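Local coordinates for MsStt7d protein (Micromonas, PDB 4IX3) that probably acts as an ATP-dependent protein kinase, this chain being the catalytic domain of a homolog of the state transition kinase Stt7, at residues 125-130 against 142-147; 131-136 against 174-179. All coordinates share one frame; numbering follows the deposited sequence.

Contact 1 (125-130 against 142-147)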
loop_
_atom_site.group_PDB
_atom_site.type_symbol
_atom_site.label_atom_id
_atom_site.label_comp_id
_atom_site.label_asym_id
_atom_site.label_seq_id
_atom_site.Cartn_x
_atom_site.Cartn_y
_atom_site.Cartn_z
ATOM N N ARG B 125 20.090 13.326 -8.296
ATOM C CA ARG B 125 21.494 13.160 -8.685
ATOM C C ARG B 125 22.042 14.513 -9.165
ATOM O O ARG B 125 23.174 14.877 -8.875
ATOM C CB ARG B 125 21.650 12.104 -9.795
ATOM C CG ARG B 125 21.598 10.671 -9.292
ATOM C CD ARG B 125 21.527 9.668 -10.441
ATOM N NE ARG B 125 22.707 9.760 -11.296
ATOM C CZ ARG B 125 22.747 9.484 -12.601
ATOM N NH1 ARG B 125 21.657 9.094 -13.262
ATOM N NH2 ARG B 125 23.896 9.627 -13.258
ATOM N N GLY B 126 21.211 15.276 -9.860
ATOM C CA GLY B 126 21.558 16.646 -10.243
ATOM C C GLY B 126 20.881 17.057 -11.539
ATOM O O GLY B 126 20.399 16.240 -12.345
ATOM N N THR B 127 20.874 18.360 -11.793
ATOM C CA THR B 127 20.358 18.903 -13.054
ATOM C C THR B 127 21.128 18.391 -14.268
ATOM O O THR B 127 20.502 18.135 -15.309
ATOM C CB THR B 127 20.380 20.428 -13.012
ATOM O OG1 THR B 127 19.444 20.816 -12.000
ATOM C CG2 THR B 127 20.033 21.036 -14.378
ATOM N N ALA B 128 22.433 18.182 -14.158
ATOM C CA ALA B 128 23.208 17.630 -15.275
ATOM C C ALA B 128 22.789 16.234 -15.767
ATOM O O ALA B 128 22.456 16.093 -16.943
ATOM C CB ALA B 128 24.703 17.724 -15.055
ATOM N N PRO B 129 22.721 15.232 -14.871
ATOM C CA PRO B 129 22.295 13.907 -15.354
ATOM C C PRO B 129 20.817 13.934 -15.779
ATOM O O PRO B 129 20.457 13.258 -16.754
ATOM C CB PRO B 129 22.510 12.992 -14.146
ATOM C CG PRO B 129 22.670 13.892 -12.980
ATOM C CD PRO B 129 23.311 15.154 -13.521
ATOM N N LEU B 130 19.975 14.794 -15.186
ATOM C CA LEU B 130 18.592 14.921 -15.608
ATOM C C LEU B 130 18.529 15.466 -17.052
ATOM O O LEU B 130 17.860 14.885 -17.914
ATOM C CB LEU B 130 17.811 15.799 -14.613
ATOM C CG LEU B 130 16.389 16.165 -15.043
ATOM C CD1 LEU B 130 15.529 14.924 -15.193
ATOM C CD2 LEU B 130 15.804 17.210 -14.060
ATOM N N LEU B 142 16.417 26.216 -15.351
ATOM C CA LEU B 142 15.417 26.796 -16.232
ATOM C C LEU B 142 15.190 25.925 -17.465
ATOM O O LEU B 142 14.047 25.672 -17.866
ATOM C CB LEU B 142 15.830 28.208 -16.652
ATOM C CG LEU B 142 14.878 28.964 -17.592
ATOM C CD1 LEU B 142 13.480 29.058 -17.014
ATOM C CD2 LEU B 142 15.407 30.392 -17.799
ATOM N N GLY B 143 16.274 25.480 -18.081
ATOM C CA GLY B 143 16.207 24.678 -19.290
ATOM C C GLY B 143 15.448 23.369 -19.086
ATOM O O GLY B 143 14.528 23.055 -19.865
ATOM N N VAL B 144 15.773 22.644 -18.013
ATOM C CA VAL B 144 15.114 21.358 -17.762
ATOM C C VAL B 144 13.660 21.612 -17.362
ATOM O O VAL B 144 12.767 20.834 -17.740
ATOM C CB VAL B 144 15.836 20.443 -16.759
ATOM C CG1 VAL B 144 17.200 20.062 -17.285
ATOM C CG2 VAL B 144 15.838 20.978 -15.335
ATOM N N THR B 145 13.368 22.685 -16.613
ATOM C CA THR B 145 11.989 22.978 -16.255
ATOM C C THR B 145 11.136 23.277 -17.480
ATOM O O THR B 145 10.011 22.818 -17.613
ATOM C CB THR B 145 11.897 24.107 -15.188
ATOM O OG1 THR B 145 12.720 23.702 -14.074
ATOM C CG2 THR B 145 10.454 24.341 -14.732
ATOM N N LYS B 146 11.656 24.109 -18.374
ATOM C CA LYS B 146 10.902 24.433 -19.579
ATOM C C LYS B 146 10.581 23.195 -20.425
ATOM O O LYS B 146 9.425 22.976 -20.827
ATOM C CB LYS B 146 11.737 25.425 -20.390
ATOM C CG LYS B 146 11.731 26.829 -19.828
ATOM C CD LYS B 146 12.489 27.823 -20.702
ATOM C CE LYS B 146 12.137 27.536 -22.152
ATOM N NZ LYS B 146 11.833 28.659 -23.107
ATOM N N LYS B 147 11.601 22.372 -20.635
ATOM C CA LYS B 147 11.392 21.206 -21.480
ATOM C C LYS B 147 10.450 20.197 -20.820
ATOM O O LYS B 147 9.511 19.672 -21.430
ATOM C CB LYS B 147 12.712 20.567 -21.866
ATOM C CG LYS B 147 12.564 19.398 -22.849
ATOM C CD LYS B 147 13.934 18.802 -23.219
ATOM C CE LYS B 147 13.944 17.916 -24.462
ATOM N NZ LYS B 147 13.157 16.667 -24.218
#
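Val144 meets Thr127 and Leu130 in a small apolar helix-helix contact within the helical C-terminal lobe of the protein kinase fold. It joins the short helix 127-133 to the long helix 141-161, the helix known in kinases as αE. The two methyls of Val144 divide the work. CG1 lies 4.2 Å from CG2 of Thr127, while CG2 lies 4.0 Å from CD2 of Leu130, three residues further along, on the same face of the short helix. In Thr127 the methyl stands anti to the backbone N and faces the valine, which leaves OG1 beside that N; the hydroxyl is hydrogen-bonded to Glu141, at the start of the long helix, and to Arg266. No hydrogen bond crosses between 125-130 and 142-147, so the methyl pairs alone make their contact. The isobutyl group of Leu130, with CG anti to its own N (chi1 172°), also packs on Leu122 and Met123 of helix 119-125 and on Leu260 of helix 246-261, carrying the contact into the lobe interior. Gly126, with phi at 151°, ends helix 119-125 and N-caps the next; its carbonyl O accepts the first-turn bond from Leu130 N at 3.2 Å.

Contact 2 (131-136 against 174-179)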
loop_
_atom_site.group_PDB
_atom_site.type_symbol
_atom_site.label_atom_id
_atom_site.label_comp_id
_atom_site.label_asym_id
_atom_site.label_seq_id
_atom_site.Cartn_x
_atom_site.Cartn_y
_atom_site.Cartn_z
ATOM N N ALA B 131 19.246 16.556 -17.316
ATOM C CA ALA B 131 19.295 17.151 -18.643
ATOM C C ALA B 131 19.824 16.173 -19.676
ATOM O O ALA B 131 19.276 16.101 -20.768
ATOM C CB ALA B 131 20.175 18.375 -18.615
ATOM N N THR B 132 20.854 15.408 -19.331
ATOM C CA THR B 132 21.385 14.427 -20.277
ATOM C C THR B 132 20.319 13.386 -20.621
ATOM O O THR B 132 20.094 13.060 -21.812
ATOM C CB THR B 132 22.601 13.752 -19.648
ATOM O OG1 THR B 132 23.644 14.744 -19.554
ATOM C CG2 THR B 132 23.050 12.624 -20.534
ATOM N N ALA B 133 19.635 12.876 -19.597
ATOM C CA ALA B 133 18.593 11.834 -19.829
ATOM C C ALA B 133 17.417 12.409 -20.647
ATOM O O ALA B 133 16.820 11.703 -21.467
ATOM C CB ALA B 133 18.102 11.270 -18.509
ATOM N N MET B 134 17.101 13.702 -20.457
ATOM C CA MET B 134 16.036 14.355 -21.201
ATOM C C MET B 134 16.493 14.874 -22.598
ATOM O O MET B 134 15.670 15.421 -23.331
ATOM C CB MET B 134 15.605 15.586 -20.429
ATOM C CG MET B 134 14.829 15.299 -19.130
ATOM S SD MET B 134 14.498 16.761 -18.130
ATOM C CE MET B 134 13.701 17.837 -19.346
ATOM N N ALA B 135 17.765 14.696 -22.949
ATOM C CA ALA B 135 18.325 15.283 -24.183
ATOM C C ALA B 135 18.022 16.792 -24.231
ATOM O O ALA B 135 17.579 17.352 -25.258
ATOM C CB ALA B 135 17.833 14.537 -25.423
ATOM N N CYS B 136 18.215 17.426 -23.072
ATOM C CA CYS B 136 17.899 18.854 -22.946
ATOM C C CYS B 136 19.135 19.679 -23.142
ATOM O O CYS B 136 20.013 19.655 -22.278
ATOM C CB CYS B 136 17.309 19.078 -21.546
ATOM S SG CYS B 136 16.589 20.726 -21.294
ATOM N N LEU B 174 7.502 9.958 -13.407
ATOM C CA LEU B 174 7.935 10.384 -14.742
ATOM C C LEU B 174 9.221 9.654 -15.075
ATOM O O LEU B 174 10.093 9.481 -14.224
ATOM C CB LEU B 174 8.136 11.918 -14.746
ATOM C CG LEU B 174 6.819 12.712 -14.676
ATOM C CD1 LEU B 174 7.066 14.161 -14.208
ATOM C CD2 LEU B 174 6.110 12.693 -16.035
ATOM N N ILE B 175 9.369 9.299 -16.369
ATOM C CA ILE B 175 10.572 8.690 -16.900
ATOM C C ILE B 175 10.993 9.523 -18.116
ATOM O O ILE B 175 10.139 9.803 -18.978
ATOM C CB ILE B 175 10.355 7.210 -17.338
ATOM C CG1 ILE B 175 9.879 6.366 -16.161
ATOM C CG2 ILE B 175 11.615 6.660 -17.965
ATOM C CD1 ILE B 175 9.538 4.954 -16.569
ATOM N N ALA B 176 12.290 9.801 -18.220
ATOM C CA ALA B 176 12.805 10.429 -19.449
ATOM C C ALA B 176 13.106 9.254 -20.409
ATOM O O ALA B 176 13.994 8.466 -20.141
ATOM C CB ALA B 176 14.062 11.219 -19.117
ATOM N N ALA B 177 12.263 9.087 -21.430
ATOM C CA ALA B 177 12.262 7.868 -22.254
ATOM C C ALA B 177 13.387 7.931 -23.303
ATOM O O ALA B 177 13.223 8.562 -24.351
ATOM C CB ALA B 177 10.899 7.753 -22.923
ATOM N N GLU B 178 14.521 7.311 -22.997
ATOM C CA GLU B 178 15.713 7.311 -23.856
ATOM C C GLU B 178 15.392 6.920 -25.296
ATOM O O GLU B 178 15.912 7.533 -26.249
ATOM C CB GLU B 178 16.695 6.284 -23.267
ATOM C CG GLU B 178 15.954 4.958 -22.981
ATOM C CD GLU B 178 16.553 3.901 -22.031
ATOM O OE1 GLU B 178 16.028 2.756 -22.092
ATOM O OE2 GLU B 178 17.446 4.159 -21.182
ATOM N N LYS B 179 14.496 5.947 -25.472
ATOM C CA LYS B 179 14.178 5.454 -26.837
ATOM C C LYS B 179 13.123 6.277 -27.596
ATOM O O LYS B 179 12.807 6.006 -28.768
ATOM C CB LYS B 179 13.718 4.001 -26.766
ATOM C CG LYS B 179 14.811 3.043 -26.320
ATOM C CD LYS B 179 14.249 1.648 -26.428
ATOM C CE LYS B 179 15.103 0.649 -25.660
ATOM N NZ LYS B 179 14.255 -0.380 -24.989
HETATM O O HOH W 1 16.647 8.981 -21.179
#
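Ala176, on the first strand of the β-hairpin 174-177/183-186, packs its methyl against Ala133 and Met134 at the C-terminal end of helix 127-133. The hairpin corresponds to β7-β8 of the protein kinase fold, which lies close to the nucleotide pocket; the side chain of Ala176 is about 8 Å from that of Glu114, a residue seen to bind ADP in a structure of this protein, though no ADP is bound to this chain here. CB of Ala176 points at the helix end, where its nearest atom is the carbonyl O of Ala133, 3.7 Å away; CB of Ala133 follows at 4.1 Å. Met134 brings its second methylene to the same methyl, CG lying 4.2 Å from CB of Ala176. Although the CB of Met134 is directed off the strand, chi1 of -71° sets CG beside its own N and so within touch of the alanine; the chain then bends at chi3 (53°), and the side chain packs on Ala148 of helix 141-161. With only a methyl on Ala176 between strand and helix end, the backbones come near, the CA atoms of Met134 and Ala176 lying 5.4 Å apart. The helix is closed by a Schellman motif, in which Cys136 N bonds to Ala131 O at 2.9 Å and Ala135, with positive phi, bonds through its N to Thr132 O. On the strand, Ala176 N is held by OD1 of Asn117, while its two neighbours Ile175 and Ala177 make the backbone bonds to Lys185 and Val183. No direct hydrogen bond joins helix end and strand; a water donates one bond to each side. It lies 2.7 Å from Ala133 O and 2.9 Å from Ala176 O, with an O-water-O angle of about 106°, near tetrahedral.

Overall arrangement
The centres of the two contacts are 10 Å apart, and both draw on helix 127-133: contact 1 uses its beginning, contact 2 its end. Along the chain the segments of the two contacts alternate (125-130, 131-136, 142-147, 174-179). The short helix meets αE through contact 1 and the β7-β8 hairpin through contact 2. Helix 141-161 also ties the two contacts directly. CG1 of Val144 lies 3.7 Å from CB of Ala131, and Lys147 NZ donates to Met134 O at 2.9 Å, while also forming a salt bridge with Glu151. The short helix thereby connects the helical body of the C-terminal lobe with the hairpin near the nucleotide site.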